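Local coordinates for protein catalase-3 (Neurospora crassa, PDB 4AJ9) that probably protects the cell from hydrogen peroxide, acting as a heme catalase that breaks the peroxide down to water and oxygen, at residues 75-80 and 89-93; 227-233 and 270-276. Numbering follows the deposited sequence.

Interaction 1: 75-80 and 89-93; sequences FTSYGD and FLGAK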
loop_
_atom_site.group_PDB
_atom_site.type_symbol
_atom_site.label_atom_id
_atom_site.label_comp_id
_atom_site.label_asym_id
_atom_site.label_seq_id
_atom_site.Cartn_x
_atom_site.Cartn_y
_atom_site.Cartn_z
ATOM N N PHE C 75 11.571 27.166 19.744
ATOM C CA PHE C 75 12.182 28.316 19.095
ATOM C C PHE C 75 11.614 29.580 19.730
ATOM O O PHE C 75 10.416 29.681 19.967
ATOM C CB PHE C 75 11.934 28.329 17.580
ATOM C CG PHE C 75 12.254 29.648 16.930
ATOM C CD1 PHE C 75 13.552 29.959 16.566
ATOM C CD2 PHE C 75 11.251 30.594 16.709
ATOM C CE1 PHE C 75 13.854 31.183 15.986
ATOM C CE2 PHE C 75 11.546 31.816 16.119
ATOM C CZ PHE C 75 12.850 32.109 15.757
ATOM N N THR C 76 12.484 30.540 19.998
ATOM C CA THR C 76 12.066 31.811 20.573
ATOM C C THR C 76 12.512 32.944 19.672
ATOM O O THR C 76 13.691 33.052 19.324
ATOM C CB THR C 76 12.684 32.032 21.958
ATOM O OG1 THR C 76 12.366 30.921 22.808
ATOM C CG2 THR C 76 12.134 33.331 22.584
ATOM N N SER C 77 11.568 33.782 19.274
ATOM C CA SER C 77 11.912 34.931 18.454
ATOM C C SER C 77 12.573 35.999 19.316
ATOM O O SER C 77 12.161 36.232 20.451
ATOM C CB SER C 77 10.677 35.486 17.744
ATOM O OG SER C 77 11.024 36.604 16.946
ATOM N N TYR C 78 13.622 36.618 18.787
ATOM C CA TYR C 78 14.282 37.723 19.482
ATOM C C TYR C 78 13.555 39.052 19.296
ATOM O O TYR C 78 13.920 40.053 19.903
ATOM C CB TYR C 78 15.738 37.857 19.029
ATOM C CG TYR C 78 16.658 36.816 19.630
ATOM C CD1 TYR C 78 16.204 35.942 20.610
ATOM C CD2 TYR C 78 17.976 36.708 19.219
ATOM C CE1 TYR C 78 17.042 34.992 21.171
ATOM C CE2 TYR C 78 18.818 35.768 19.770
ATOM C CZ TYR C 78 18.349 34.914 20.741
ATOM O OH TYR C 78 19.204 33.980 21.277
ATOM N N GLY C 79 12.527 39.075 18.461
ATOM C CA GLY C 79 11.807 40.314 18.262
ATOM C C GLY C 79 10.578 40.208 17.399
ATOM O O GLY C 79 10.163 39.130 16.992
ATOM N N ASP C 80 9.980 41.361 17.150
ATOM C CA ASP C 80 8.832 41.481 16.277
ATOM C C ASP C 80 9.382 41.799 14.904
ATOM O O ASP C 80 9.837 42.912 14.668
ATOM C CB ASP C 80 7.959 42.635 16.772
ATOM C CG ASP C 80 6.813 42.956 15.838
ATOM O OD1 ASP C 80 6.843 42.540 14.663
ATOM O OD2 ASP C 80 5.873 43.635 16.293
ATOM N N PHE C 89 5.203 33.200 13.548
ATOM C CA PHE C 89 6.162 32.728 14.540
ATOM C C PHE C 89 7.310 33.721 14.747
ATOM O O PHE C 89 8.072 33.601 15.702
ATOM C CB PHE C 89 6.675 31.322 14.203
ATOM C CG PHE C 89 7.721 31.280 13.116
ATOM C CD1 PHE C 89 7.364 31.431 11.782
ATOM C CD2 PHE C 89 9.055 31.061 13.430
ATOM C CE1 PHE C 89 8.320 31.382 10.789
ATOM C CE2 PHE C 89 10.014 30.999 12.437
ATOM C CZ PHE C 89 9.649 31.168 11.122
ATOM N N LEU C 90 7.423 34.703 13.860
ATOM C CA LEU C 90 8.442 35.741 14.007
ATOM C C LEU C 90 7.835 37.094 14.381
ATOM O O LEU C 90 8.501 38.127 14.295
ATOM C CB LEU C 90 9.261 35.854 12.723
ATOM C CG LEU C 90 10.090 34.606 12.396
ATOM C CD1 LEU C 90 10.618 34.653 10.977
ATOM C CD2 LEU C 90 11.236 34.449 13.398
ATOM N N GLY C 91 6.581 37.079 14.822
ATOM C CA GLY C 91 5.813 38.305 14.965
ATOM C C GLY C 91 5.875 39.040 16.295
ATOM O O GLY C 91 5.296 40.110 16.430
ATOM N N ALA C 92 6.570 38.486 17.280
ATOM C CA ALA C 92 6.712 39.183 18.563
ATOM C C ALA C 92 7.954 38.752 19.321
ATOM O O ALA C 92 8.361 37.587 19.262
ATOM C CB ALA C 92 5.474 38.977 19.430
ATOM N N LYS C 93 8.550 39.695 20.046
ATOM C CA LYS C 93 9.702 39.388 20.887
ATOM C C LYS C 93 9.304 38.364 21.937
ATOM O O LYS C 93 8.245 38.479 22.552
ATOM C CB LYS C 93 10.251 40.655 21.553
ATOM C CG LYS C 93 11.429 40.415 22.488
ATOM C CD LYS C 93 12.073 41.740 22.891
ATOM C CE LYS C 93 13.210 41.545 23.892
ATOM N NZ LYS C 93 12.720 41.064 25.219
#

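Interaction 2: 227-233 and 270-276; sequences KWHWKTK and SWELAVQ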
loop_
_atom_site.group_PDB
_atom_site.type_symbol
_atom_site.label_atom_id
_atom_site.label_comp_id
_atom_site.label_asym_id
_atom_site.label_seq_id
_atom_site.Cartn_x
_atom_site.Cartn_y
_atom_site.Cartn_z
ATOM N N LYS C 227 18.206 34.235 2.753
ATOM C CA LYS C 227 18.890 32.960 3.012
ATOM C C LYS C 227 18.728 32.618 4.491
ATOM O O LYS C 227 18.971 33.471 5.358
ATOM C CB LYS C 227 20.390 33.037 2.673
ATOM C CG LYS C 227 20.721 33.287 1.199
ATOM C CD LYS C 227 20.387 32.081 0.328
ATOM C CE LYS C 227 21.183 32.101 -0.979
ATOM N NZ LYS C 227 20.717 31.071 -1.955
ATOM N N TRP C 228 18.324 31.382 4.784
ATOM C CA TRP C 228 18.210 30.923 6.169
ATOM C C TRP C 228 19.519 30.318 6.638
ATOM O O TRP C 228 20.133 29.498 5.925
ATOM C CB TRP C 228 17.126 29.843 6.319
ATOM C CG TRP C 228 15.734 30.251 5.993
ATOM C CD1 TRP C 228 14.987 29.835 4.925
ATOM C CD2 TRP C 228 14.888 31.119 6.760
ATOM N NE1 TRP C 228 13.737 30.401 4.977
ATOM C CE2 TRP C 228 13.649 31.185 6.098
ATOM C CE3 TRP C 228 15.057 31.835 7.951
ATOM C CZ2 TRP C 228 12.590 31.960 6.573
ATOM C CZ3 TRP C 228 14.003 32.599 8.423
ATOM C CH2 TRP C 228 12.789 32.656 7.738
ATOM N N HIS C 229 19.926 30.689 7.849
ATOM C CA HIS C 229 21.138 30.148 8.460
ATOM C C HIS C 229 20.840 29.716 9.886
ATOM O O HIS C 229 20.141 30.421 10.620
ATOM C CB HIS C 229 22.249 31.201 8.525
ATOM C CG HIS C 229 22.725 31.681 7.191
ATOM N ND1 HIS C 229 24.013 31.474 6.746
ATOM C CD2 HIS C 229 22.099 32.386 6.220
ATOM C CE1 HIS C 229 24.159 32.030 5.555
ATOM N NE2 HIS C 229 23.010 32.581 5.208
ATOM N N TRP C 230 21.362 28.558 10.280
ATOM C CA TRP C 230 21.370 28.175 11.688
ATOM C C TRP C 230 22.814 28.208 12.151
ATOM O O TRP C 230 23.666 27.551 11.559
ATOM C CB TRP C 230 20.831 26.753 11.900
ATOM C CG TRP C 230 19.351 26.547 11.680
ATOM C CD1 TRP C 230 18.758 25.863 10.655
ATOM C CD2 TRP C 230 18.291 26.984 12.538
ATOM N NE1 TRP C 230 17.391 25.861 10.822
ATOM C CE2 TRP C 230 17.081 26.543 11.967
ATOM C CE3 TRP C 230 18.250 27.707 13.732
ATOM C CZ2 TRP C 230 15.844 26.812 12.543
ATOM C CZ3 TRP C 230 17.024 27.972 14.307
ATOM C CH2 TRP C 230 15.833 27.515 13.716
ATOM N N LYS C 231 23.085 28.955 13.213
ATOM C CA LYS C 231 24.440 29.103 13.731
ATOM C C LYS C 231 24.546 28.345 15.045
ATOM O O LYS C 231 23.858 28.658 16.012
ATOM C CB LYS C 231 24.774 30.584 13.937
ATOM C CG LYS C 231 24.724 31.429 12.662
ATOM C CD LYS C 231 25.740 30.957 11.632
ATOM C CE LYS C 231 27.155 31.290 12.043
ATOM N NZ LYS C 231 28.160 30.689 11.110
ATOM N N THR C 232 25.391 27.325 15.084
ATOM C CA THR C 232 25.463 26.498 16.283
ATOM C C THR C 232 26.062 27.278 17.457
ATOM O O THR C 232 27.119 27.906 17.329
ATOM C CB THR C 232 26.246 25.192 16.046
ATOM O OG1 THR C 232 26.467 24.545 17.301
ATOM C CG2 THR C 232 27.585 25.476 15.382
ATOM N N LYS C 233 25.380 27.252 18.595
ATOM C CA LYS C 233 25.921 27.894 19.795
ATOM C C LYS C 233 26.964 27.005 20.463
ATOM O O LYS C 233 27.638 27.420 21.413
ATOM C CB LYS C 233 24.809 28.262 20.786
ATOM C CG LYS C 233 23.730 29.187 20.204
ATOM C CD LYS C 233 24.349 30.412 19.553
ATOM C CE LYS C 233 25.109 31.253 20.574
ATOM N NZ LYS C 233 25.927 32.323 19.926
ATOM N N SER C 270 21.702 24.552 21.295
ATOM C CA SER C 270 20.995 25.675 20.690
ATOM C C SER C 270 21.624 26.095 19.371
ATOM O O SER C 270 22.798 25.826 19.117
ATOM C CB SER C 270 20.952 26.882 21.633
ATOM O OG SER C 270 20.256 26.552 22.813
ATOM N N TRP C 271 20.809 26.740 18.534
ATOM C CA TRP C 271 21.267 27.370 17.304
ATOM C C TRP C 271 20.532 28.685 17.177
ATOM O O TRP C 271 19.327 28.763 17.458
ATOM C CB TRP C 271 20.897 26.539 16.076
ATOM C CG TRP C 271 21.623 25.243 15.920
ATOM C CD1 TRP C 271 22.687 24.996 15.103
ATOM C CD2 TRP C 271 21.319 24.007 16.572
ATOM N NE1 TRP C 271 23.067 23.683 15.203
ATOM C CE2 TRP C 271 22.249 23.053 16.107
ATOM C CE3 TRP C 271 20.359 23.616 17.511
ATOM C CZ2 TRP C 271 22.248 21.733 16.551
ATOM C CZ3 TRP C 271 20.356 22.301 17.949
ATOM C CH2 TRP C 271 21.294 21.372 17.467
ATOM N N GLU C 272 21.234 29.722 16.743
ATOM C CA GLU C 272 20.534 30.965 16.438
ATOM C C GLU C 272 20.033 30.903 15.003
ATOM O O GLU C 272 20.728 30.406 14.118
ATOM C CB GLU C 272 21.424 32.188 16.700
ATOM C CG GLU C 272 21.413 32.606 18.185
ATOM C CD GLU C 272 22.449 33.645 18.533
ATOM O OE1 GLU C 272 23.348 33.906 17.709
ATOM O OE2 GLU C 272 22.359 34.205 19.647
ATOM N N LEU C 273 18.805 31.362 14.788
ATOM C CA LEU C 273 18.282 31.523 13.439
ATOM C C LEU C 273 18.727 32.884 12.929
ATOM O O LEU C 273 18.442 33.897 13.551
ATOM C CB LEU C 273 16.751 31.484 13.444
ATOM C CG LEU C 273 16.109 31.599 12.054
ATOM C CD1 LEU C 273 16.607 30.493 11.128
ATOM C CD2 LEU C 273 14.594 31.567 12.161
ATOM N N ALA C 274 19.418 32.904 11.795
ATOM C CA ALA C 274 19.866 34.158 11.215
ATOM C C ALA C 274 19.491 34.175 9.747
ATOM O O ALA C 274 19.288 33.117 9.139
ATOM C CB ALA C 274 21.368 34.316 11.387
ATOM N N VAL C 275 19.393 35.371 9.180
ATOM C CA VAL C 275 19.058 35.519 7.767
ATOM C C VAL C 275 20.000 36.492 7.070
ATOM O O VAL C 275 20.520 37.434 7.674
ATOM C CB VAL C 275 17.627 36.061 7.565
ATOM C CG1 VAL C 275 16.576 35.005 7.957
ATOM C CG2 VAL C 275 17.432 37.354 8.349
ATOM N N GLN C 276 20.215 36.258 5.788
ATOM C CA GLN C 276 20.758 37.296 4.933
ATOM C C GLN C 276 19.556 37.845 4.188
ATOM O O GLN C 276 18.704 37.082 3.760
ATOM C CB GLN C 276 21.782 36.711 3.967
ATOM C CG GLN C 276 23.055 36.239 4.664
ATOM C CD GLN C 276 24.029 35.580 3.708
ATOM O OE1 GLN C 276 23.819 34.444 3.274
ATOM N NE2 GLN C 276 25.106 36.286 3.377
#

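Interaction 1: 75-80 and 89-93
Aromatic and aliphatic side chains hold the inner end of this contact. Phe89 turns its ring edge toward the face of Phe75 in an offset edge-to-face pair, centroids 5.7 Å apart and planes at 61°, with Phe75 CE2 3.7 Å from Phe89 CD2. Leu90 lies beside the same ring, its CD2 3.7 Å from Phe75 CZ, and Phe126 packs against both phenylalanines from strand 121-128. Further along, backbone meets backbone by van der Waals packing: Gly79 and Lys93 bring their CA atoms to 3.5 Å. Ser77 CB rests 3.5 Å from Ala92 O. Ser77 OG donates to Gly79 O at 2.7 Å, within the bend around Tyr78 and Gly79, while Asp80 OD1 is hydrogen-bonded to Ser82 N. Ser77 also makes backbone hydrogen bonds with Asp94 and Lys95; the chain running on from strand 68-77 thus folds back to enter its antiparallel neighbour 96-104, both of them strands of the catalase beta-barrel.

Interaction 2: 227-233 and 270-276
Two antiparallel strands run side by side here, and on the face carrying Trp228 and Trp230 the smaller Leu273 and Val275 pack against the indoles. Leu273 is the knob between the two: its CD1 sits 3.8 Å from the centroid of the six-membered ring of Trp230, almost on the ring normal, as a CH-pi contact, and also 3.8 Å from Trp228 CE3. Val275 CG1 packs beside it, 3.5 Å from Trp228 CE3. Trp271 packs beside Thr232, its CD1 3.4 Å from Thr232 CA. On the other face, small Ala274 leaves room beside His229, whose NE2 reaches diagonally across to donate to Gln276 OE1 at 2.8 Å; Gln276 NE2 is hydrogen-bonded to Ala302 O. Paired backbone hydrogen bonds join Lys227 with Gln276, His229 with Ala274 and Lys231 with Glu272. Strand 305-314 flanks 270-276 on its other edge, while Trp228 and Trp230 extend to strands 131-138 and 121-128, filling the barrel interior; helices 241-250 and 254-264 lie in the connection between the two strands.

Interaction 1 closes before interaction 2 opens along the chain, yet their centres lie only about 14 Å apart, and both reach the same antiparallel sheet. Strand 305-314 joins them: it pairs with 68-77 on one edge and with 270-278 on the other. Across it the contacts touch directly, with Phe75 CE1 3.9 Å from Leu273 CB and Tyr78 OH 3.6 Å from Glu272 OE2, both by packing. Phe126 and Phe133 extend this shared core, Phe126 meeting Phe75, Phe89 and Trp230, and Phe133 meeting Phe89 and Trp228. One barrel core thus links interaction 1, away from the heme site, to interaction 2, whose Trp230 side chain lies about 9 Å from that of the predicted active-site Asn138.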